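Local coordinates for protein peptide ABC transporter permease (Staphylococcus hominis, PDB 6EXS) that probably carries short peptides across the bacterial cell membrane, including a thioalcohol-conjugated dipeptide that is a precursor of human underarm malodour, at residues A[162-176]-A[329-341]. Residues are numbered along the deposited sequence; the frame is centred on the assembly and turned at random.
Sequences ALISPIILQHFVDIR and RFGEALFQSINPL. With C3H (2-[[(2~{R})-2-azanyl-3-[(3~{S})-3-methyl-1-oxidanyl-hexan-3-yl]sulfanyl-propanoyl]amino]ethanoic acid), chain O.
A162 opens the contact at the peptide site, its CB lying 3.6 Å from CG of P340 and also facing the bound thioalcohol conjugate. One water donates to both A162 O and Q336 O; the latter also accepts from the ligand amine, while the ligand hydroxyl donates to F335 O and accepts from N339 N. Next along the helix, L163 O receives the hydroxyl of S337 (OG to O 2.8 Å), with OG tilted 21° from the carbonyl plane. L163 swings its side chain opposite the backbone N (chi1 165°), which brings CD1 to CB of L341. P166 sets its ring against the same hydroxyl, CG 3.4 Å from S337 OG, and turns CB to the carbonyl of A333. I167 meets L334 at about a right angle on the surface.

Q170 then spans the gap: its chain bends at chi2 (53°), bringing the amide up against CA of G331. Its OE1 accepts A333 N at 2.8 Å, and its NE2 reaches E332 OE1 at 3.2 Å, from above the carboxylate plane, and also D174 OD1. Bonded at both ends, the amide is fixed in rotation. D174 pairs with R329 (OD2 to NH1 3.1 Å), whose NH2 also bridges to E332 OE1, so the arginine probably offsets the two neighbouring acids.

In this major facilitator fold the contact runs from the ligand pocket along helix 147-174 to its Schellman end at R176, joining it to the end of strand 326-329, the turns that follow and the start of helix 338-357; helix 16-44 touches both segments, helix 178-204 packs on 147-174, and helix 396-418 on the 329-341 side.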
loop_
_atom_site.group_PDB
_atom_site.type_symbol
_atom_site.label_atom_id
_atom_site.label_comp_id
_atom_site.label_asym_id
_atom_site.label_seq_id
_atom_site.Cartn_x
_atom_site.Cartn_y
_atom_site.Cartn_z
ATOM N N ALA A 162 6.799 3.096 9.247
ATOM C CA ALA A 162 5.399 3.505 9.346
ATOM C C ALA A 162 4.988 3.901 10.775
ATOM O O ALA A 162 4.118 4.754 10.921
ATOM C CB ALA A 162 4.491 2.404 8.829
ATOM N N LEU A 163 5.592 3.281 11.815
ATOM C CA LEU A 163 5.290 3.557 13.225
ATOM C C LEU A 163 5.957 4.824 13.753
ATOM O O LEU A 163 5.276 5.631 14.375
ATOM C CB LEU A 163 5.617 2.336 14.132
ATOM C CG LEU A 163 5.705 2.568 15.653
ATOM C CD1 LEU A 163 4.330 2.929 16.272
ATOM C CD2 LEU A 163 6.317 1.382 16.356
ATOM N N ILE A 164 7.279 4.980 13.528
ATOM C CA ILE A 164 8.100 6.092 14.033
ATOM C C ILE A 164 7.832 7.456 13.337
ATOM O O ILE A 164 7.760 8.477 14.032
ATOM C CB ILE A 164 9.617 5.708 13.995
ATOM C CG1 ILE A 164 9.896 4.440 14.859
ATOM C CG2 ILE A 164 10.510 6.857 14.462
ATOM C CD1 ILE A 164 11.238 3.714 14.584
ATOM N N SER A 165 7.730 7.482 11.992
ATOM C CA SER A 165 7.573 8.728 11.233
ATOM C C SER A 165 6.350 9.597 11.628
ATOM O O SER A 165 6.581 10.794 11.787
ATOM C CB SER A 165 7.602 8.482 9.731
ATOM O OG SER A 165 6.604 7.575 9.294
ATOM N N PRO A 166 5.089 9.101 11.829
ATOM C CA PRO A 166 4.007 10.012 12.260
ATOM C C PRO A 166 4.284 10.629 13.641
ATOM O O PRO A 166 3.989 11.813 13.845
ATOM C CB PRO A 166 2.767 9.106 12.268
ATOM C CG PRO A 166 3.130 7.945 11.380
ATOM C CD PRO A 166 4.571 7.723 11.708
ATOM N N ILE A 167 4.914 9.848 14.559
ATOM C CA ILE A 167 5.310 10.302 15.899
ATOM C C ILE A 167 6.294 11.481 15.779
ATOM O O ILE A 167 6.118 12.479 16.485
ATOM C CB ILE A 167 5.844 9.132 16.786
ATOM C CG1 ILE A 167 4.740 8.073 17.045
ATOM C CG2 ILE A 167 6.443 9.628 18.112
ATOM C CD1 ILE A 167 5.232 6.708 17.644
ATOM N N ILE A 168 7.272 11.398 14.844
ATOM C CA ILE A 168 8.282 12.452 14.620
ATOM C C ILE A 168 7.690 13.697 13.933
ATOM O O ILE A 168 8.020 14.824 14.321
ATOM C CB ILE A 168 9.550 11.907 13.883
ATOM C CG1 ILE A 168 10.349 10.958 14.822
ATOM C CG2 ILE A 168 10.452 13.045 13.339
ATOM C CD1 ILE A 168 11.561 10.307 14.227
ATOM N N LEU A 169 6.815 13.496 12.938
ATOM C CA LEU A 169 6.258 14.581 12.140
ATOM C C LEU A 169 4.997 15.224 12.715
ATOM O O LEU A 169 4.576 16.264 12.201
ATOM C CB LEU A 169 6.053 14.128 10.701
ATOM C CG LEU A 169 7.376 13.830 9.987
ATOM C CD1 LEU A 169 7.160 13.001 8.792
ATOM C CD2 LEU A 169 8.119 15.096 9.612
ATOM N N GLN A 170 4.473 14.705 13.845
ATOM C CA GLN A 170 3.325 15.307 14.521
ATOM C C GLN A 170 3.644 16.742 14.930
ATOM O O GLN A 170 2.780 17.612 14.792
ATOM C CB GLN A 170 2.858 14.463 15.719
ATOM C CG GLN A 170 1.641 15.038 16.471
ATOM C CD GLN A 170 0.451 15.360 15.587
ATOM O OE1 GLN A 170 0.014 14.551 14.763
ATOM N NE2 GLN A 170 -0.158 16.520 15.806
ATOM N N HIS A 171 4.905 17.000 15.355
ATOM C CA HIS A 171 5.397 18.326 15.742
ATOM C C HIS A 171 5.269 19.336 14.600
ATOM O O HIS A 171 4.797 20.444 14.836
ATOM C CB HIS A 171 6.856 18.262 16.237
ATOM C CG HIS A 171 7.494 19.612 16.389
ATOM N ND1 HIS A 171 7.083 20.505 17.380
ATOM C CD2 HIS A 171 8.456 20.204 15.641
ATOM C CE1 HIS A 171 7.814 21.596 17.209
ATOM N NE2 HIS A 171 8.654 21.468 16.178
ATOM N N PHE A 172 5.681 18.949 13.369
ATOM C CA PHE A 172 5.640 19.818 12.193
ATOM C C PHE A 172 4.224 20.183 11.775
ATOM O O PHE A 172 4.008 21.297 11.310
ATOM C CB PHE A 172 6.437 19.219 11.043
ATOM C CG PHE A 172 7.921 19.174 11.293
ATOM C CD1 PHE A 172 8.498 18.096 11.959
ATOM C CD2 PHE A 172 8.747 20.192 10.840
ATOM C CE1 PHE A 172 9.872 18.048 12.183
ATOM C CE2 PHE A 172 10.125 20.136 11.051
ATOM C CZ PHE A 172 10.680 19.061 11.722
ATOM N N VAL A 173 3.254 19.263 11.981
ATOM C CA VAL A 173 1.824 19.504 11.737
ATOM C C VAL A 173 1.339 20.495 12.814
ATOM O O VAL A 173 0.663 21.469 12.474
ATOM C CB VAL A 173 0.973 18.203 11.727
ATOM C CG1 VAL A 173 -0.462 18.487 11.284
ATOM C CG2 VAL A 173 1.604 17.133 10.840
ATOM N N ASP A 174 1.727 20.275 14.096
ATOM C CA ASP A 174 1.367 21.157 15.220
ATOM C C ASP A 174 1.812 22.616 15.015
ATOM O O ASP A 174 1.000 23.517 15.201
ATOM C CB ASP A 174 1.911 20.604 16.553
ATOM C CG ASP A 174 1.177 19.393 17.103
ATOM O OD1 ASP A 174 0.022 19.156 16.686
ATOM O OD2 ASP A 174 1.737 18.714 17.996
ATOM N N ILE A 175 3.080 22.850 14.613
ATOM C CA ILE A 175 3.619 24.197 14.365
ATOM C C ILE A 175 3.306 24.692 12.938
ATOM O O ILE A 175 3.691 25.811 12.587
ATOM C CB ILE A 175 5.138 24.334 14.723
ATOM C CG1 ILE A 175 6.037 23.457 13.812
ATOM C CG2 ILE A 175 5.384 24.073 16.211
ATOM C CD1 ILE A 175 7.519 23.811 13.799
ATOM N N ARG A 176 2.611 23.866 12.125
ATOM C CA ARG A 176 2.190 24.158 10.738
ATOM C C ARG A 176 3.395 24.382 9.774
ATOM O O ARG A 176 3.303 25.131 8.801
ATOM C CB ARG A 176 1.161 25.331 10.676
ATOM C CG ARG A 176 -0.064 25.190 11.592
ATOM C CD ARG A 176 -1.049 24.144 11.101
ATOM N NE ARG A 176 -2.292 24.152 11.875
ATOM C CZ ARG A 176 -2.682 23.184 12.702
ATOM N NH1 ARG A 176 -3.835 23.280 13.344
ATOM N NH2 ARG A 176 -1.935 22.102 12.871
ATOM N N ARG A 329 -3.277 14.426 25.176
ATOM C CA ARG A 329 -3.719 14.910 23.863
ATOM C C ARG A 329 -3.157 13.963 22.795
ATOM O O ARG A 329 -1.977 13.616 22.841
ATOM C CB ARG A 329 -3.199 16.330 23.615
ATOM C CG ARG A 329 -3.739 16.977 22.350
ATOM C CD ARG A 329 -2.641 17.661 21.561
ATOM N NE ARG A 329 -2.970 17.721 20.136
ATOM C CZ ARG A 329 -2.076 17.747 19.152
ATOM N NH1 ARG A 329 -0.774 17.720 19.424
ATOM N NH2 ARG A 329 -2.475 17.795 17.887
ATOM N N PHE A 330 -4.013 13.520 21.869
ATOM C CA PHE A 330 -3.640 12.626 20.781
ATOM C C PHE A 330 -3.512 13.437 19.482
ATOM O O PHE A 330 -4.485 14.042 19.033
ATOM C CB PHE A 330 -4.686 11.503 20.633
ATOM C CG PHE A 330 -4.252 10.334 19.774
ATOM C CD1 PHE A 330 -3.538 9.274 20.323
ATOM C CD2 PHE A 330 -4.584 10.280 18.426
ATOM C CE1 PHE A 330 -3.139 8.195 19.530
ATOM C CE2 PHE A 330 -4.190 9.201 17.636
ATOM C CZ PHE A 330 -3.473 8.162 18.193
ATOM N N GLY A 331 -2.305 13.490 18.933
ATOM C CA GLY A 331 -2.033 14.189 17.686
ATOM C C GLY A 331 -2.617 13.431 16.510
ATOM O O GLY A 331 -2.442 12.211 16.413
ATOM N N GLU A 332 -3.336 14.149 15.618
ATOM C CA GLU A 332 -4.053 13.600 14.452
ATOM C C GLU A 332 -3.204 12.693 13.569
ATOM O O GLU A 332 -3.751 11.716 13.064
ATOM C CB GLU A 332 -4.753 14.688 13.616
ATOM C CG GLU A 332 -3.849 15.779 13.064
ATOM C CD GLU A 332 -3.691 17.014 13.927
ATOM O OE1 GLU A 332 -3.249 16.882 15.090
ATOM O OE2 GLU A 332 -3.959 18.126 13.418
ATOM N N ALA A 333 -1.882 12.965 13.419
ATOM C CA ALA A 333 -0.996 12.116 12.601
ATOM C C ALA A 333 -0.653 10.772 13.253
ATOM O O ALA A 333 -0.299 9.832 12.540
ATOM C CB ALA A 333 0.273 12.859 12.215
ATOM N N LEU A 334 -0.814 10.661 14.593
ATOM C CA LEU A 334 -0.558 9.431 15.355
ATOM C C LEU A 334 -1.582 8.322 15.093
ATOM O O LEU A 334 -1.300 7.166 15.395
ATOM C CB LEU A 334 -0.409 9.710 16.854
ATOM C CG LEU A 334 1.019 9.944 17.316
ATOM C CD1 LEU A 334 1.405 11.388 17.197
ATOM C CD2 LEU A 334 1.194 9.497 18.739
ATOM N N PHE A 335 -2.736 8.649 14.477
ATOM C CA PHE A 335 -3.738 7.659 14.059
ATOM C C PHE A 335 -3.124 6.660 13.063
ATOM O O PHE A 335 -3.591 5.527 13.001
ATOM C CB PHE A 335 -4.918 8.344 13.358
ATOM C CG PHE A 335 -5.964 8.967 14.245
ATOM C CD1 PHE A 335 -6.566 8.232 15.263
ATOM C CD2 PHE A 335 -6.421 10.257 14.004
ATOM C CE1 PHE A 335 -7.562 8.799 16.060
ATOM C CE2 PHE A 335 -7.427 10.818 14.795
ATOM C CZ PHE A 335 -7.980 10.091 15.824
ATOM N N GLN A 336 -2.092 7.094 12.279
ATOM C CA GLN A 336 -1.360 6.301 11.267
ATOM C C GLN A 336 -0.370 5.284 11.863
ATOM O O GLN A 336 0.070 4.373 11.151
ATOM C CB GLN A 336 -0.596 7.222 10.287
ATOM C CG GLN A 336 -1.449 8.236 9.558
ATOM C CD GLN A 336 -2.551 7.552 8.817
ATOM O OE1 GLN A 336 -3.710 7.573 9.241
ATOM N NE2 GLN A 336 -2.194 6.876 7.729
ATOM N N SER A 337 0.015 5.493 13.135
ATOM C CA SER A 337 0.953 4.678 13.898
ATOM C C SER A 337 0.265 3.486 14.583
ATOM O O SER A 337 0.967 2.551 14.991
ATOM C CB SER A 337 1.667 5.537 14.947
ATOM O OG SER A 337 2.582 6.457 14.368
ATOM N N ILE A 338 -1.095 3.506 14.697
ATOM C CA ILE A 338 -1.866 2.454 15.380
ATOM C C ILE A 338 -1.680 1.068 14.716
ATOM O O ILE A 338 -1.247 0.128 15.383
ATOM C CB ILE A 338 -3.368 2.814 15.593
ATOM C CG1 ILE A 338 -3.521 4.129 16.408
ATOM C CG2 ILE A 338 -4.109 1.643 16.289
ATOM C CD1 ILE A 338 -4.894 4.727 16.433
ATOM N N ASN A 339 -2.029 0.955 13.433
ATOM C CA ASN A 339 -1.928 -0.260 12.629
ATOM C C ASN A 339 -0.482 -0.846 12.589
ATOM O O ASN A 339 -0.349 -2.022 12.915
ATOM C CB ASN A 339 -2.507 -0.005 11.237
ATOM C CG ASN A 339 -2.521 -1.157 10.298
ATOM O OD1 ASN A 339 -1.501 -1.475 9.707
ATOM N ND2 ASN A 339 -3.702 -1.721 10.052
ATOM N N PRO A 340 0.598 -0.068 12.271
ATOM C CA PRO A 340 1.957 -0.650 12.314
ATOM C C PRO A 340 2.407 -1.108 13.707
ATOM O O PRO A 340 3.140 -2.094 13.794
ATOM C CB PRO A 340 2.854 0.464 11.766
ATOM C CG PRO A 340 1.935 1.478 11.176
ATOM C CD PRO A 340 0.640 1.353 11.864
ATOM N N LEU A 341 1.968 -0.424 14.795
ATOM C CA LEU A 341 2.306 -0.834 16.167
ATOM C C LEU A 341 1.709 -2.213 16.491
ATOM O O LEU A 341 2.427 -3.081 17.002
ATOM C CB LEU A 341 1.847 0.200 17.212
ATOM C CG LEU A 341 2.061 -0.178 18.694
ATOM C CD1 LEU A 341 3.539 -0.206 19.055
ATOM C CD2 LEU A 341 1.311 0.756 19.616
HETATM O O2 C3H O . 2.691 -0.500 5.467
HETATM C C11 C3H O . 2.321 -0.992 6.473
HETATM O O3 C3H O . 2.201 -2.262 6.643
HETATM C C10 C3H O . 1.874 -0.233 7.688
HETATM N N1 C3H O . 1.322 1.064 7.379
HETATM C C9 C3H O . 0.046 1.216 7.066
HETATM O O1 C3H O . -0.522 0.532 6.227
HETATM C C8 C3H O . -0.740 2.262 7.785
HETATM N N C3H O . 0.177 3.178 8.449
HETATM C C7 C3H O . -1.594 3.071 6.808
HETATM S S C3H O . -3.362 2.678 6.718
HETATM C C3 C3H O . -4.243 3.119 8.309
HETATM C C4 C3H O . -4.193 4.621 8.415
HETATM C C5 C3H O . -3.553 2.349 9.442
HETATM C C6 C3H O . -3.947 2.702 10.859
HETATM O O C3H O . -2.876 3.192 11.598
HETATM C C2 C3H O . -5.699 2.662 8.271
HETATM C C1 C3H O . -6.087 1.628 9.314
HETATM C C C3H O . -7.540 1.253 9.205
HETATM O O HOH W 1 2.145 5.058 9.008
#